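Local structure of ABC-type transport system, molybdenum-specific extracellular solute-binding protein (Clostridium difficile, 4KD5) at residues Asn87-Ile92 and Lys125-Val130. The protein probably binds molybdate or tungstate outside the cell and delivers it to an ABC transporter that imports it. Numbering follows the deposited sequence.
Sequences NDLVLI and KYADEV
L89 sits opposite Y126 with their CA atoms 7.3 Å apart, where strand 89-92 passes helix 125-130 nearly at right angles (84°) and the two axes come within 9.5 Å. The contact is small, its side-chain contacts are all apolar, and a single strand residue carries it: the L89 CB is directed toward the helix, and the end of the side chain reaches three of its residues. Its CD1 does most of the touching, lying 3.7 Å from the CA of A127 and 3.8 Å from the CG2 of V130, with the A127 CB a little farther off. The same methyl comes 3.8 Å from the carbonyl O of Y126, an atom already engaged by V130 N in the helical ladder. One bond nearer the backbone, L89 CG meets Y126 CB at 4.2 Å. The Y126 ring takes no part here; with CG anti to the carbonyl carbon (chi1 -71°) it leads away from the strand and touches Y168 and a bound 2-butanol. V130 offers CG2, the methyl beside its own backbone N. F166 of strand 164-168, which pairs antiparallel with strand 82-94, also touches L89 and continues the apolar layer. This is helix-on-sheet packing in one lobe of a type II periplasmic-binding-protein fold, beside the cleft where A123, in the first turn of helix 122-133, and Y168 are predicted to bind molybdate.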
loop_
_atom_site.group_PDB
_atom_site.type_symbol
_atom_site.label_atom_id
_atom_site.label_comp_id
_atom_site.label_asym_id
_atom_site.label_seq_id
_atom_site.Cartn_x
_atom_site.Cartn_y
_atom_site.Cartn_z
ATOM N N ASN A 87 -9.512 -27.771 -4.123
ATOM C CA ASN A 87 -10.574 -28.665 -3.692
ATOM C C ASN A 87 -10.098 -30.106 -3.701
ATOM O O ASN A 87 -9.030 -30.410 -4.234
ATOM C CB ASN A 87 -11.805 -28.505 -4.585
ATOM C CG ASN A 87 -13.075 -28.307 -3.790
ATOM O OD1 ASN A 87 -13.250 -28.895 -2.720
ATOM N ND2 ASN A 87 -13.968 -27.465 -4.302
ATOM N N ASP A 88 -10.882 -30.988 -3.096
ATOM C CA ASP A 88 -10.589 -32.412 -3.141
ATOM C C ASP A 88 -11.727 -33.164 -3.807
ATOM O O ASP A 88 -12.894 -32.827 -3.613
ATOM C CB ASP A 88 -10.341 -32.962 -1.734
ATOM C CG ASP A 88 -8.867 -33.069 -1.402
ATOM O OD1 ASP A 88 -8.070 -33.304 -2.332
ATOM O OD2 ASP A 88 -8.504 -32.918 -0.217
ATOM N N LEU A 89 -11.382 -34.169 -4.608
ATOM C CA LEU A 89 -12.387 -35.029 -5.224
ATOM C C LEU A 89 -12.663 -36.163 -4.247
ATOM O O LEU A 89 -11.753 -36.920 -3.890
ATOM C CB LEU A 89 -11.875 -35.600 -6.544
ATOM C CG LEU A 89 -12.833 -35.817 -7.717
ATOM C CD1 LEU A 89 -12.701 -37.218 -8.264
ATOM C CD2 LEU A 89 -14.271 -35.551 -7.339
ATOM N N VAL A 90 -13.908 -36.276 -3.798
ATOM C CA VAL A 90 -14.240 -37.267 -2.781
ATOM C C VAL A 90 -15.282 -38.281 -3.232
ATOM O O VAL A 90 -16.052 -38.029 -4.163
ATOM C CB VAL A 90 -14.688 -36.606 -1.458
ATOM C CG1 VAL A 90 -13.576 -35.753 -0.887
ATOM C CG2 VAL A 90 -15.940 -35.765 -1.679
ATOM N N LEU A 91 -15.286 -39.429 -2.562
ATOM C CA LEU A 91 -16.277 -40.472 -2.793
ATOM C C LEU A 91 -17.355 -40.399 -1.710
ATOM O O LEU A 91 -17.059 -40.500 -0.517
ATOM C CB LEU A 91 -15.611 -41.848 -2.768
ATOM C CG LEU A 91 -16.501 -43.080 -2.950
ATOM C CD1 LEU A 91 -17.138 -43.100 -4.327
ATOM C CD2 LEU A 91 -15.715 -44.362 -2.712
ATOM N N ILE A 92 -18.606 -40.220 -2.123
ATOM C CA ILE A 92 -19.706 -40.113 -1.166
ATOM C C ILE A 92 -20.698 -41.276 -1.254
ATOM O O ILE A 92 -20.773 -41.977 -2.264
ATOM C CB ILE A 92 -20.479 -38.797 -1.329
ATOM C CG1 ILE A 92 -21.075 -38.696 -2.731
ATOM C CG2 ILE A 92 -19.586 -37.597 -1.024
ATOM C CD1 ILE A 92 -22.063 -37.569 -2.886
ATOM N N LYS A 125 -15.023 -34.310 -14.909
ATOM C CA LYS A 125 -13.744 -34.316 -15.608
ATOM C C LYS A 125 -12.629 -34.870 -14.722
ATOM O O LYS A 125 -11.736 -35.564 -15.201
ATOM C CB LYS A 125 -13.402 -32.902 -16.082
ATOM C CG LYS A 125 -12.073 -32.779 -16.804
ATOM C CD LYS A 125 -11.824 -31.346 -17.272
ATOM C CE LYS A 125 -11.194 -30.482 -16.183
ATOM N NZ LYS A 125 -9.705 -30.591 -16.136
ATOM N N TYR A 126 -12.691 -34.574 -13.427
ATOM C CA TYR A 126 -11.672 -35.053 -12.497
ATOM C C TYR A 126 -11.959 -36.477 -12.037
ATOM O O TYR A 126 -11.041 -37.229 -11.719
ATOM C CB TYR A 126 -11.519 -34.098 -11.303
ATOM C CG TYR A 126 -10.856 -32.789 -11.659
ATOM C CD1 TYR A 126 -9.496 -32.726 -11.909
ATOM C CD2 TYR A 126 -11.589 -31.616 -11.736
ATOM C CE1 TYR A 126 -8.882 -31.533 -12.236
ATOM C CE2 TYR A 126 -10.989 -30.415 -12.062
ATOM C CZ TYR A 126 -9.633 -30.382 -12.310
ATOM O OH TYR A 126 -9.024 -29.195 -12.633
ATOM N N ALA A 127 -13.236 -36.841 -11.996
ATOM C CA ALA A 127 -13.620 -38.218 -11.704
ATOM C C ALA A 127 -13.113 -39.132 -12.813
ATOM O O ALA A 127 -12.663 -40.247 -12.557
ATOM C CB ALA A 127 -15.117 -38.340 -11.568
ATOM N N ASP A 128 -13.198 -38.650 -14.049
ATOM C CA ASP A 128 -12.709 -39.396 -15.199
ATOM C C ASP A 128 -11.201 -39.598 -15.110
ATOM O O ASP A 128 -10.693 -40.661 -15.463
ATOM C CB ASP A 128 -13.058 -38.664 -16.493
ATOM C CG ASP A 128 -12.565 -39.395 -17.722
ATOM O OD1 ASP A 128 -11.442 -39.109 -18.182
ATOM O OD2 ASP A 128 -13.303 -40.259 -18.231
ATOM N N GLU A 129 -10.490 -38.580 -14.632
ATOM C CA GLU A 129 -9.043 -38.678 -14.461
ATOM C C GLU A 129 -8.666 -39.753 -13.448
ATOM O O GLU A 129 -7.796 -40.584 -13.715
ATOM C CB GLU A 129 -8.448 -37.336 -14.036
ATOM C CG GLU A 129 -8.378 -36.300 -15.133
ATOM C CD GLU A 129 -7.429 -35.168 -14.793
ATOM O OE1 GLU A 129 -6.307 -35.458 -14.331
ATOM O OE2 GLU A 129 -7.806 -33.991 -14.984
ATOM N N VAL A 130 -9.322 -39.727 -12.289
ATOM C CA VAL A 130 -9.073 -40.708 -11.234
ATOM C C VAL A 130 -9.285 -42.142 -11.721
ATOM O O VAL A 130 -8.400 -42.986 -11.597
ATOM C CB VAL A 130 -9.966 -40.440 -10.001
ATOM C CG1 VAL A 130 -9.829 -41.558 -8.986
ATOM C CG2 VAL A 130 -9.611 -39.108 -9.364
#